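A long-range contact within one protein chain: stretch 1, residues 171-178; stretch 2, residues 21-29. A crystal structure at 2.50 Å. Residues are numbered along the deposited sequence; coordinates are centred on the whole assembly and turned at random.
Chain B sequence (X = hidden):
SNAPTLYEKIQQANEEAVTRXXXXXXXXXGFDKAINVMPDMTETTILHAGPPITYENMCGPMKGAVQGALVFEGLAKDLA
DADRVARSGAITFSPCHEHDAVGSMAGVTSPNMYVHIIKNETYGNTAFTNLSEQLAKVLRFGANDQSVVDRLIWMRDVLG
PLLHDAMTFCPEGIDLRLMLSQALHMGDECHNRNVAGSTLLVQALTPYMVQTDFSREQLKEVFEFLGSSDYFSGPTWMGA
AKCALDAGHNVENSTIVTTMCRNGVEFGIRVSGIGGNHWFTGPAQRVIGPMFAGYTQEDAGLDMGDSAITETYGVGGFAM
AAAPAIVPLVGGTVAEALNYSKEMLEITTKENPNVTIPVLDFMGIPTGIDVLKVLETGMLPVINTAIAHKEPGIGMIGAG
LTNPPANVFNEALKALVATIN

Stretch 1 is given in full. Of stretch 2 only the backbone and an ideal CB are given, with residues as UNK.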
# COMPACT_ATOMS: atom_id res chain seq x y z
N PRO B 171 -21.90 -8.94 6.29
CA PRO B 171 -22.20 -9.76 7.46
C PRO B 171 -21.01 -10.64 7.85
O PRO B 171 -20.99 -11.20 8.94
CB PRO B 171 -23.35 -10.63 6.97
CG PRO B 171 -23.10 -10.78 5.48
CD PRO B 171 -22.36 -9.53 5.03
N GLU B 172 -20.05 -10.76 6.94
CA GLU B 172 -18.82 -11.50 7.20
C GLU B 172 -17.81 -10.66 8.00
O GLU B 172 -16.87 -11.20 8.57
CB GLU B 172 -18.18 -11.88 5.87
CG GLU B 172 -17.75 -10.64 5.01
CD GLU B 172 -18.84 -10.18 4.00
OE1 GLU B 172 -20.04 -9.99 4.40
OE2 GLU B 172 -18.47 -9.99 2.80
N GLY B 173 -18.01 -9.35 8.00
CA GLY B 173 -17.06 -8.44 8.59
C GLY B 173 -15.80 -8.28 7.75
O GLY B 173 -15.57 -9.01 6.78
N ILE B 174 -14.99 -7.31 8.13
CA ILE B 174 -13.68 -7.09 7.55
C ILE B 174 -12.61 -7.69 8.49
O ILE B 174 -12.60 -7.43 9.72
CB ILE B 174 -13.47 -5.59 7.31
CG1 ILE B 174 -14.54 -5.07 6.35
CG2 ILE B 174 -12.06 -5.29 6.81
CD1 ILE B 174 -14.27 -3.70 5.80
N ASP B 175 -11.74 -8.51 7.91
CA ASP B 175 -10.68 -9.19 8.66
C ASP B 175 -9.49 -8.28 8.86
O ASP B 175 -8.78 -7.93 7.93
CB ASP B 175 -10.27 -10.48 7.95
CG ASP B 175 -9.15 -11.20 8.67
OD1 ASP B 175 -8.60 -10.69 9.68
OD2 ASP B 175 -8.82 -12.31 8.21
N LEU B 176 -9.24 -7.93 10.10
CA LEU B 176 -8.27 -6.91 10.35
C LEU B 176 -6.85 -7.48 10.39
O LEU B 176 -5.91 -6.85 9.93
CB LEU B 176 -8.63 -6.21 11.63
CG LEU B 176 -9.34 -4.85 11.57
CD1 LEU B 176 -10.05 -4.54 10.26
CD2 LEU B 176 -10.28 -4.69 12.77
N ARG B 177 -6.69 -8.68 10.92
CA ARG B 177 -5.35 -9.24 10.96
C ARG B 177 -4.85 -9.50 9.56
O ARG B 177 -3.68 -9.35 9.28
CB ARG B 177 -5.26 -10.50 11.80
CG ARG B 177 -3.84 -10.90 12.09
CD ARG B 177 -3.78 -12.25 12.75
NE ARG B 177 -4.18 -13.31 11.83
CZ ARG B 177 -4.37 -14.58 12.19
NH1 ARG B 177 -4.18 -14.97 13.45
NH2 ARG B 177 -4.73 -15.47 11.28
N LEU B 178 -5.73 -9.89 8.66
CA LEU B 178 -5.32 -10.02 7.28
C LEU B 178 -4.88 -8.66 6.72
O LEU B 178 -3.81 -8.55 6.12
CB LEU B 178 -6.44 -10.61 6.42
CG LEU B 178 -6.13 -10.77 4.92
CD1 LEU B 178 -5.00 -11.75 4.63
CD2 LEU B 178 -7.40 -11.15 4.16
N UNK B 21 -2.80 -14.35 21.76
CA UNK B 21 -2.50 -13.14 21.02
C UNK B 21 -2.29 -13.43 19.55
O UNK B 21 -2.93 -12.84 18.68
CB UNK B 21 -1.26 -12.45 21.60
N UNK B 22 -1.39 -14.37 19.25
CA UNK B 22 -1.05 -14.67 17.85
C UNK B 22 -2.25 -15.19 17.08
O UNK B 22 -2.47 -14.80 15.93
CB UNK B 22 0.08 -15.69 17.78
N UNK B 23 -3.04 -16.06 17.70
CA UNK B 23 -4.17 -16.66 17.00
C UNK B 23 -5.48 -15.87 17.04
O UNK B 23 -6.44 -16.25 16.37
CB UNK B 23 -4.42 -18.05 17.59
N UNK B 24 -5.56 -14.82 17.85
CA UNK B 24 -6.71 -13.94 17.78
C UNK B 24 -6.89 -13.48 16.36
O UNK B 24 -5.91 -13.31 15.62
CB UNK B 24 -6.56 -12.75 18.72
N UNK B 25 -8.13 -13.25 15.97
CA UNK B 25 -8.42 -12.79 14.64
C UNK B 25 -9.50 -11.73 14.73
O UNK B 25 -10.68 -12.02 14.59
CB UNK B 25 -8.84 -13.95 13.73
N UNK B 26 -9.09 -10.49 14.96
CA UNK B 26 -9.95 -9.31 15.09
C UNK B 26 -10.70 -9.00 13.80
O UNK B 26 -10.06 -8.75 12.76
CB UNK B 26 -9.12 -8.10 15.50
N UNK B 27 -12.03 -9.01 13.87
CA UNK B 27 -12.89 -8.70 12.73
C UNK B 27 -13.66 -7.39 12.94
O UNK B 27 -14.33 -7.21 13.96
CB UNK B 27 -13.87 -9.85 12.49
N UNK B 28 -13.55 -6.48 11.99
CA UNK B 28 -14.30 -5.25 12.10
C UNK B 28 -15.70 -5.60 11.71
O UNK B 28 -15.93 -5.97 10.54
CB UNK B 28 -13.72 -4.13 11.24
N UNK B 29 -16.62 -5.53 12.67
CA UNK B 29 -18.01 -5.93 12.39
C UNK B 29 -19.03 -4.81 12.32
O UNK B 29 -20.09 -4.96 11.73
CB UNK B 29 -18.47 -6.92 13.46

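Position 21 lies in helical geometry with nothing of stretch 1 within reach of its CB, so this contact sets no rule for it; it is Ile 21. Position 22 is also helical and its CB points away, leaving the side chain free. Its carbonyl matters instead: O of 22 receives a weak hydrogen bond from Arg 177 NH1, at 3.0 Å. The residue is Ile 22. Position 23 again points away and could carry almost anything; it is Gln 23.

Position 24 leaves helical phi/psi, and its CB looks sideways into space that stretch 1 does not fill. Small or polar residues common at helix ends would suit, though others are not excluded. It is Ser 24, whose carbonyl O lies 3.2 Å from Arg 177 NH1, so the guanidinium sits among carbonyls at the end of the helix.

At position 25 the backbone is extended (-139/86) and the CB lies 4.8 Å from Arg 177 CZ and 5.2 Å from Asp 175 OD1. A long chain could cover the guanidinium; a basic end could answer the aspartate, an acidic one the arginine. The deposited Lys 25 does the first two: CD lies over one face of the guanidinium, 3.2 Å from Arg 177 NH2, and NZ reaches Asp 175 OD2 at 3.6 Å, a long salt bridge.

Position 26 has phi near -64° and its N faces no acceptor in stretch 1, while its O accepts from Leu 176 N at 2.9 Å. The CB is 4.3 Å from Leu 176 CB, so proline or a modest apolar residue would fit. It is Pro 26; its ring packs CB against Leu 176 CB at 4.2 Å, and CD comes 4.1 Å from Arg 177 CB.

Position 27 pairs with Asp 175 in an antiparallel, non-hydrogen-bonded bridge, its side chain on the same face as the aspartate. Beta-branched residues suit such a strand, as would a longer chain reaching across. It is Ile 27: CD1 approaches Asp 175 CA at 3.6 Å, and CG2 lies 3.6 Å from Gly 173 CA. An ideal CB on that glycine would be 2.4 Å from CG2, a clash.

Position 28 pairs with Ile 174 through two hydrogen bonds, N to Ile 174 O at 2.6 Å and Ile 174 N to its O at 2.9 Å. Its CB shares a face with Ile 174 and sits 3.8 Å from Leu 176 CD2, calling for an aliphatic residue. Leu 28 answers, its CB 3.8 Å from Leu 176 CD1.

Position 29 points sideways beside Gly 173, loosely constrained; it is Val 29.

Stretch 2, residues 21-29: IIQSKPILV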
# COMPACT_ATOMS: atom_id res chain seq x y z
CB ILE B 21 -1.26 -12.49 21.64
CG1 ILE B 21 -1.54 -12.17 23.11
CG2 ILE B 21 -0.79 -11.26 20.84
CD1 ILE B 21 -0.28 -11.84 23.92
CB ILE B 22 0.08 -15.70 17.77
CG1 ILE B 22 1.43 -15.05 18.08
CG2 ILE B 22 0.11 -16.41 16.40
CD1 ILE B 22 2.50 -16.06 18.45
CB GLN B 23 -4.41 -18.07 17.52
CG GLN B 23 -3.22 -18.94 17.33
CD GLN B 23 -3.47 -20.36 17.74
OE1 GLN B 23 -2.73 -21.26 17.36
NE2 GLN B 23 -4.52 -20.58 18.52
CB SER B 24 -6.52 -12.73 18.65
OG SER B 24 -6.60 -13.11 19.99
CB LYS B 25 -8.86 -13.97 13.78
CG LYS B 25 -8.19 -14.00 12.42
CD LYS B 25 -7.88 -15.44 11.95
CE LYS B 25 -9.06 -16.09 11.27
NZ LYS B 25 -9.69 -15.24 10.20
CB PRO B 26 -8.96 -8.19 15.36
CG PRO B 26 -7.70 -8.86 15.77
CD PRO B 26 -7.66 -10.16 15.08
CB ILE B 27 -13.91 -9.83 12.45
CG1 ILE B 27 -13.19 -11.19 12.34
CG2 ILE B 27 -14.74 -9.53 11.18
CD1 ILE B 27 -12.15 -11.27 11.23
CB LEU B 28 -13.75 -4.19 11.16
CG LEU B 28 -14.64 -2.95 11.09
CD1 LEU B 28 -14.90 -2.37 12.49
CD2 LEU B 28 -13.97 -1.93 10.23
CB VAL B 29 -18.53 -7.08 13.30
CG1 VAL B 29 -17.63 -8.31 13.18
CG2 VAL B 29 -18.69 -6.62 14.78
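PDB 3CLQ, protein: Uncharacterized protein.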